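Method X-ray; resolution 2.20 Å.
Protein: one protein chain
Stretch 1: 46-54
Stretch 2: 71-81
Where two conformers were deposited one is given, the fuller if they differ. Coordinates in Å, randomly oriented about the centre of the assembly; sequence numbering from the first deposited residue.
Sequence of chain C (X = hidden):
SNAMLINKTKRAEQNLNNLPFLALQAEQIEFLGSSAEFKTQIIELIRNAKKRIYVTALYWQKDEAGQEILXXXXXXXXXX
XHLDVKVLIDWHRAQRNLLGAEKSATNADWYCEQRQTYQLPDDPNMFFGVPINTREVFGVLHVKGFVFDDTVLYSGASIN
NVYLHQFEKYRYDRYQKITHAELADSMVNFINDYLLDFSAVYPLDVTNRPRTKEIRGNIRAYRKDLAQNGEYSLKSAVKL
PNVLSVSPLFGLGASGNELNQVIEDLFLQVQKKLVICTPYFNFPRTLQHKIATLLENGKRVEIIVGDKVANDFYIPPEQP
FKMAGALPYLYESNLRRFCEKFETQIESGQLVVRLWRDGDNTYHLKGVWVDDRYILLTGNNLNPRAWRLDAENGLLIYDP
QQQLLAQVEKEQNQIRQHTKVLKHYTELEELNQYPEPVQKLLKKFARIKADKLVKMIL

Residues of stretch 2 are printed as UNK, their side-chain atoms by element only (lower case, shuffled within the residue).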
ATOM      1  N   ILE C  46      13.905  31.107 -17.322  1.00 22.37           N
ATOM      2  CA  ILE C  46      15.047  31.095 -16.404  1.00 22.62           C
ATOM      3  C   ILE C  46      15.898  32.349 -16.629  1.00 23.21           C
ATOM      4  O   ILE C  46      16.241  33.041 -15.660  1.00 23.05           O
ATOM      5  CB  ILE C  46      15.907  29.815 -16.538  1.00 22.32           C
ATOM      6  CG1 ILE C  46      15.164  28.590 -15.965  1.00 23.12           C
ATOM      7  CG2 ILE C  46      17.263  29.972 -15.820  1.00 21.83           C
ATOM      8  CD1 ILE C  46      15.784  27.255 -16.385  1.00 20.31           C
ATOM      9  N   ARG C  47      16.192  32.658 -17.898  1.00 23.29           N
ATOM     10  CA  ARG C  47      17.042  33.816 -18.246  1.00 24.50           C
ATOM     11  C   ARG C  47      16.465  35.133 -17.815  1.00 25.40           C
ATOM     12  O   ARG C  47      17.203  36.085 -17.583  1.00 27.00           O
ATOM     13  CB  ARG C  47      17.325  33.887 -19.741  1.00 23.81           C
ATOM     14  CG  ARG C  47      18.228  32.783 -20.232  1.00 26.15           C
ATOM     15  CD  ARG C  47      18.346  32.703 -21.741  1.00 23.97           C
ATOM     16  NE  ARG C  47      19.371  31.726 -22.075  1.00 26.48           N
ATOM     17  CZ  ARG C  47      19.696  31.341 -23.309  1.00 27.25           C
ATOM     18  NH1 ARG C  47      19.065  31.832 -24.362  1.00 30.95           N
ATOM     19  NH2 ARG C  47      20.658  30.446 -23.488  1.00 25.38           N
ATOM     20  N   ASN C  48      15.148  35.217 -17.737  1.00 26.45           N
ATOM     21  CA  ASN C  48      14.528  36.483 -17.391  1.00 27.41           C
ATOM     22  C   ASN C  48      14.155  36.650 -15.935  1.00 27.14           C
ATOM     23  O   ASN C  48      13.795  37.750 -15.527  1.00 28.29           O
ATOM     24  CB  ASN C  48      13.356  36.763 -18.319  1.00 27.97           C
ATOM     25  CG  ASN C  48      13.831  37.030 -19.708  1.00 31.32           C
ATOM     26  OD1 ASN C  48      14.444  38.078 -19.969  1.00 36.49           O
ATOM     27  ND2 ASN C  48      13.646  36.064 -20.598  1.00 33.57           N
ATOM     28  N   ALA C  49      14.271  35.576 -15.159  1.00 26.48           N
ATOM     29  CA  ALA C  49      13.901  35.580 -13.752  1.00 25.83           C
ATOM     30  C   ALA C  49      14.745  36.557 -12.948  1.00 26.12           C
ATOM     31  O   ALA C  49      15.964  36.623 -13.115  1.00 26.40           O
ATOM     32  CB  ALA C  49      14.023  34.183 -13.171  1.00 25.50           C
ATOM     33  N   LYS C  50      14.077  37.323 -12.092  1.00 26.11           N
ATOM     34  CA  LYS C  50      14.720  38.293 -11.235  1.00 26.67           C
ATOM     35  C   LYS C  50      14.569  38.032  -9.726  1.00 26.21           C
ATOM     36  O   LYS C  50      15.417  38.447  -8.963  1.00 26.12           O
ATOM     37  CB  LYS C  50      14.200  39.698 -11.553  1.00 27.32           C
ATOM     38  CG  LYS C  50      14.919  40.373 -12.703  1.00 30.72           C
ATOM     39  CD  LYS C  50      14.013  40.429 -13.888  1.00 36.39           C
ATOM     40  CE  LYS C  50      14.737  40.927 -15.145  1.00 39.79           C
ATOM     41  NZ  LYS C  50      13.800  40.736 -16.303  1.00 41.20           N
ATOM     42  N   LYS C  51      13.505  37.354  -9.307  1.00 25.59           N
ATOM     43  CA  LYS C  51      13.228  37.151  -7.886  1.00 25.87           C
ATOM     44  C   LYS C  51      13.312  35.699  -7.437  1.00 25.31           C
ATOM     45  O   LYS C  51      13.943  35.391  -6.438  1.00 25.41           O
ATOM     46  CB  LYS C  51      11.849  37.741  -7.548  1.00 26.19           C
ATOM     47  CG  LYS C  51      11.832  39.287  -7.713  1.00 30.37           C
ATOM     48  CD  LYS C  51      10.474  39.804  -8.174  1.00 36.03           C
ATOM     49  CE  LYS C  51      10.378  41.322  -7.957  1.00 38.99           C
ATOM     50  NZ  LYS C  51       8.953  41.783  -7.776  1.00 42.95           N
ATOM     51  N   ARG C  52      12.687  34.794  -8.173  1.00 24.47           N
ATOM     52  CA  ARG C  52      12.613  33.402  -7.708  1.00 24.50           C
ATOM     53  C   ARG C  52      12.406  32.404  -8.835  1.00 24.37           C
ATOM     54  O   ARG C  52      11.860  32.758  -9.906  1.00 24.21           O
ATOM     55  CB  ARG C  52      11.469  33.236  -6.707  1.00 23.99           C
ATOM     56  CG  ARG C  52      10.077  33.380  -7.371  1.00 23.53           C
ATOM     57  CD  ARG C  52       9.001  33.653  -6.349  1.00 20.40           C
ATOM     58  NE  ARG C  52       7.761  33.987  -7.038  1.00 23.77           N
ATOM     59  CZ  ARG C  52       6.610  34.285  -6.441  1.00 23.82           C
ATOM     60  NH1 ARG C  52       6.509  34.297  -5.108  1.00 20.54           N
ATOM     61  NH2 ARG C  52       5.560  34.568  -7.191  1.00 23.68           N
ATOM     62  N   ILE C  53      12.831  31.167  -8.556  1.00 23.78           N
ATOM     63  CA  ILE C  53      12.623  30.029  -9.414  1.00 23.87           C
ATOM     64  C   ILE C  53      12.349  28.828  -8.527  1.00 24.38           C
ATOM     65  O   ILE C  53      13.247  28.361  -7.813  1.00 25.68           O
ATOM     66  CB  ILE C  53      13.843  29.736 -10.328  1.00 23.79           C
ATOM     67  CG1 ILE C  53      14.057  30.885 -11.346  1.00 23.32           C
ATOM     68  CG2 ILE C  53      13.657  28.384 -11.053  1.00 22.59           C
ATOM     69  CD1 ILE C  53      15.400  30.843 -12.100  1.00 23.57           C
ATOM     70  N   TYR C  54      11.102  28.376  -8.552  1.00 23.54           N
ATOM     71  CA  TYR C  54      10.662  27.162  -7.871  1.00 24.26           C
ATOM     72  C   TYR C  54      10.258  26.127  -8.903  1.00 24.45           C
ATOM     73  O   TYR C  54       9.566  26.447  -9.890  1.00 25.41           O
ATOM     74  CB  TYR C  54       9.472  27.440  -6.929  1.00 23.39           C
ATOM     75  CG  TYR C  54       9.843  28.166  -5.623  1.00 23.82           C
ATOM     76  CD1 TYR C  54       9.684  27.530  -4.373  1.00 24.21           C
ATOM     77  CD2 TYR C  54      10.363  29.459  -5.643  1.00 23.47           C
ATOM     78  CE1 TYR C  54      10.021  28.176  -3.179  1.00 25.15           C
ATOM     79  CE2 TYR C  54      10.710  30.121  -4.453  1.00 25.51           C
ATOM     80  CZ  TYR C  54      10.533  29.473  -3.227  1.00 25.04           C
ATOM     81  OH  TYR C  54      10.860  30.125  -2.064  1.00 25.60           O
ATOM     82  N   UNK C  71      22.722  24.496 -16.155  1.00 23.64           N
ATOM     83  CA  UNK C  71      23.635  25.559 -16.605  1.00 23.97           C
ATOM     84  C   UNK C  71      22.981  26.931 -16.712  1.00 23.87           C
ATOM     85  O   UNK C  71      23.602  27.931 -16.343  1.00 23.39           O
ATOM     86  o   UNK C  71      25.864  24.006 -16.739  1.00 30.76           O
ATOM     87  c   UNK C  71      24.243  25.222 -17.954  1.00 24.47           C
ATOM     88  o   UNK C  71      25.601  23.531 -18.872  1.00 31.17           O
ATOM     89  c   UNK C  71      25.315  24.184 -17.852  1.00 27.25           C
ATOM     90  N   UNK C  72      21.755  26.972 -17.248  1.00 23.56           N
ATOM     91  CA  UNK C  72      20.976  28.210 -17.298  1.00 23.85           C
ATOM     92  C   UNK C  72      20.707  28.776 -15.906  1.00 23.23           C
ATOM     93  O   UNK C  72      20.825  29.991 -15.706  1.00 22.29           O
ATOM     94  o   UNK C  72      20.939  28.557 -21.465  1.00 34.23           O
ATOM     95  c   UNK C  72      20.432  28.871 -20.371  1.00 29.74           C
ATOM     96  o   UNK C  72      20.440  30.049 -19.936  1.00 31.14           O
ATOM     97  c   UNK C  72      19.819  27.750 -19.568  1.00 26.78           C
ATOM     98  c   UNK C  72      19.662  28.055 -18.073  1.00 23.94           C
ATOM     99  N   UNK C  73      20.373  27.895 -14.955  1.00 23.41           N
ATOM    100  CA  UNK C  73      20.108  28.285 -13.565  1.00 23.68           C
ATOM    101  C   UNK C  73      21.331  28.943 -12.943  1.00 24.23           C
ATOM    102  O   UNK C  73      21.232  30.017 -12.365  1.00 23.73           O
ATOM    103  c   UNK C  73      18.470  26.382 -13.156  1.00 24.11           C
ATOM    104  c   UNK C  73      19.747  27.061 -12.665  1.00 24.35           C
ATOM    105  c   UNK C  73      19.620  27.487 -11.161  1.00 24.22           C
ATOM    106  c   UNK C  73      17.207  27.103 -12.806  1.00 23.84           C
ATOM    107  N   UNK C  74      22.484  28.277 -13.058  1.00 24.95           N
ATOM    108  CA  UNK C  74      23.711  28.730 -12.416  1.00 25.47           C
ATOM    109  C   UNK C  74      24.126  30.056 -13.026  1.00 26.15           C
ATOM    110  O   UNK C  74      24.629  30.924 -12.338  1.00 25.37           O
ATOM    111  c   UNK C  74      24.172  25.459 -11.578  1.00 28.61           C
ATOM    112  o   UNK C  74      24.855  23.917  -8.329  1.00 32.86           O
ATOM    113  c   UNK C  74      25.524  26.005  -9.205  1.00 29.28           C
ATOM    114  c   UNK C  74      24.165  24.531 -10.533  1.00 32.54           C
ATOM    115  c   UNK C  74      25.516  26.922 -10.247  1.00 28.00           C
ATOM    116  c   UNK C  74      24.828  27.687 -12.558  1.00 26.33           C
ATOM    117  c   UNK C  74      24.829  26.669 -11.441  1.00 27.53           C
ATOM    118  c   UNK C  74      24.852  24.813  -9.354  1.00 31.52           C
ATOM    119  N   UNK C  75      23.889  30.210 -14.324  1.00 26.47           N
ATOM    120  CA  UNK C  75      24.219  31.455 -14.981  1.00 28.19           C
ATOM    121  C   UNK C  75      23.397  32.621 -14.403  1.00 28.00           C
ATOM    122  O   UNK C  75      23.975  33.662 -14.080  1.00 28.02           O
ATOM    123  c   UNK C  75      23.944  32.288 -18.771  1.00 42.86           C
ATOM    124  n   UNK C  75      23.689  33.462 -19.623  1.00 47.87           N
ATOM    125  c   UNK C  75      24.280  32.579 -17.301  1.00 33.79           C
ATOM    126  c   UNK C  75      24.068  31.311 -16.498  1.00 28.46           C
ATOM    127  c   UNK C  75      22.591  34.226 -19.587  1.00 50.82           C
ATOM    128  n   UNK C  75      22.479  35.244 -20.440  1.00 52.30           N
ATOM    129  n   UNK C  75      21.620  34.009 -18.690  1.00 51.06           N
ATOM    130  N   UNK C  76      22.078  32.449 -14.238  1.00 27.77           N
ATOM    131  CA  UNK C  76      21.260  33.556 -13.729  1.00 28.35           C
ATOM    132  C   UNK C  76      21.551  33.814 -12.265  1.00 29.49           C
ATOM    133  O   UNK C  76      21.543  34.971 -11.819  1.00 28.96           O
ATOM    134  c   UNK C  76      19.172  32.080 -13.431  1.00 25.49           C
ATOM    135  c   UNK C  76      19.425  33.616 -15.394  1.00 29.22           C
ATOM    136  c   UNK C  76      19.724  33.411 -13.958  1.00 28.03           C
ATOM    137  N   UNK C  77      21.824  32.723 -11.545  1.00 30.55           N
ATOM    138  CA  UNK C  77      22.150  32.760 -10.132  1.00 32.21           C
ATOM    139  C   UNK C  77      23.493  33.443  -9.883  1.00 32.42           C
ATOM    140  O   UNK C  77      23.668  34.108  -8.877  1.00 32.76           O
ATOM    141  n   UNK C  77      20.947  32.663  -4.914  1.00 47.54           N
ATOM    142  c   UNK C  77      21.984  32.180  -5.861  1.00 44.35           C
ATOM    143  c   UNK C  77      22.481  31.279  -8.112  1.00 37.45           C
ATOM    144  c   UNK C  77      21.402  31.899  -7.223  1.00 40.67           C
ATOM    145  c   UNK C  77      22.139  31.351  -9.564  1.00 32.35           C
ATOM    146  N   UNK C  78      24.435  33.294 -10.803  1.00 33.03           N
ATOM    147  CA  UNK C  78      25.699  33.972 -10.665  1.00 33.95           C
ATOM    148  C   UNK C  78      25.592  35.481 -10.991  1.00 33.38           C
ATOM    149  O   UNK C  78      26.339  36.271 -10.431  1.00 33.58           O
ATOM    150  c   UNK C  78      27.812  32.283 -13.547  1.00 43.72           C
ATOM    151  o   UNK C  78      28.349  31.384 -12.894  1.00 46.12           O
ATOM    152  n   UNK C  78      27.906  32.353 -14.876  1.00 44.27           N
ATOM    153  c   UNK C  78      26.985  33.390 -12.864  1.00 38.84           C
ATOM    154  c   UNK C  78      26.876  33.231 -11.359  1.00 34.62           C
ATOM    155  N   UNK C  79      24.654  35.830 -11.873  0.50 33.16           N
ATOM    156  CA  UNK C  79      24.304  37.220 -12.195  0.50 32.97           C
ATOM    157  C   UNK C  79      23.457  37.892 -11.091  0.50 32.78           C
ATOM    158  O   UNK C  79      23.542  39.105 -10.898  0.50 32.46           O
ATOM    159  c   UNK C  79      23.543  37.282 -13.532  0.50 32.93           C
ATOM    160  o   UNK C  79      22.138  36.182 -15.806  0.50 35.72           O
ATOM    161  c   UNK C  79      24.255  36.620 -14.713  0.50 34.07           C
ATOM    162  c   UNK C  79      23.360  36.416 -15.953  0.50 36.07           C
ATOM    163  o   UNK C  79      23.891  36.477 -17.089  0.50 36.98           O
ATOM    164  N   UNK C  80      22.643  37.095 -10.384  1.00 32.37           N
ATOM    165  CA  UNK C  80      21.683  37.584  -9.360  1.00 32.38           C
ATOM    166  C   UNK C  80      21.852  36.789  -8.054  1.00 31.72           C
ATOM    167  O   UNK C  80      21.144  35.799  -7.842  1.00 30.79           O
ATOM    168  n   UNK C  80      20.003  37.267 -12.284  1.00 36.41           N
ATOM    169  o   UNK C  80      19.692  39.284 -11.324  1.00 39.69           O
ATOM    170  c   UNK C  80      19.951  38.079 -11.223  1.00 36.16           C
ATOM    171  c   UNK C  80      20.217  37.435  -9.839  1.00 33.48           C
ATOM    172  N   UNK C  81      22.812  37.182  -7.188  1.00 31.08           N
ATOM    173  CA  UNK C  81      23.094  36.373  -5.979  1.00 30.59           C
ATOM    174  C   UNK C  81      21.922  36.181  -5.007  1.00 30.50           C
ATOM    175  O   UNK C  81      21.913  35.196  -4.272  1.00 30.95           O
ATOM    176  c   UNK C  81      24.537  38.338  -6.094  1.00 30.79           C
ATOM    177  c   UNK C  81      23.798  38.258  -7.400  1.00 30.99           C
ATOM    178  c   UNK C  81      24.239  37.116  -5.276  1.00 30.84           C
TER

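Position 71 carries two carbons, the second bearing two oxygens, and its side chain is out of reach of stretch 1: a short carboxylate, Asp 71. At 72 the chain is three carbons long and ends in two oxygens. One oxygen lies 2.9 Å from Arg 47 NE and the other 2.8 Å from Arg 47 NH2, so this is Glu 72, with OE1 and OE2 respectively. The N-H...O angles of 162° and 138° support two hydrogen bonds within one salt bridge, and OE2 sits at the guanidinium edge, near its plane.

Position 73 has four carbons, forked at the first, with one arm two carbons long, which defines Ile 73. Its CB points sideways, yet its CD1 comes to 3.9 Å from Ile 46 CD1 and 4.2 Å from Ile 53 CG2. At 74 one carbon leads to a six-carbon ring bearing an oxygen; this is Tyr 74, whose CB points away from stretch 1.

Position 75 runs through three carbons and a nitrogen to a carbon with two further nitrogens, the guanidinium of Arg 75. Its NH1 lies 3.9 Å from Arg 47 CG, placing the group against the aliphatic part of that side chain. Position 76 has one carbon carrying two others, hence Val 76. CG2 packs 3.7 Å from Ile 46 CG2 and 4.2 Å from Ile 53 CD1, while CG1 lies 3.2 Å from Ile 46 O.

Position 77 is four carbons in a row ending in nitrogen: Lys 77, without contact to stretch 1. Position 78, three carbons with one oxygen and one nitrogen on the last, is Gln 78, also out of reach. Position 79 repeats the three-carbon carboxylate, Glu 79; its OE1 stands 3.6 Å from Arg 75 NH1 in a long salt bridge, well out of the guanidinium plane, so the pairing is one of charge alone.

At 80 two carbons end in an oxygen and a nitrogen: Asn 80, the first residue to leave helical phi/psi. Its ND2 donates to Val 76 O at 2.8 Å and lies 4.2 Å from Ala 49 O. Position 81 has three carbons closing a ring onto the backbone nitrogen, Pro 81.

The contact, burying 447 Å² over both sides, combines two elements. Ile 46 and Ile 53 pack against Ile 73 and Val 76, with CA atoms of Ile 46 and Ile 73 6.4 Å apart. Beside this apolar patch, the extended Arg 47 brings its guanidinium to Glu 72, where two N-H groups meet two carboxylate oxygens, a paired contact that favours this relative orientation.

Stretch 2 (71-81) DEIYRVKQENP
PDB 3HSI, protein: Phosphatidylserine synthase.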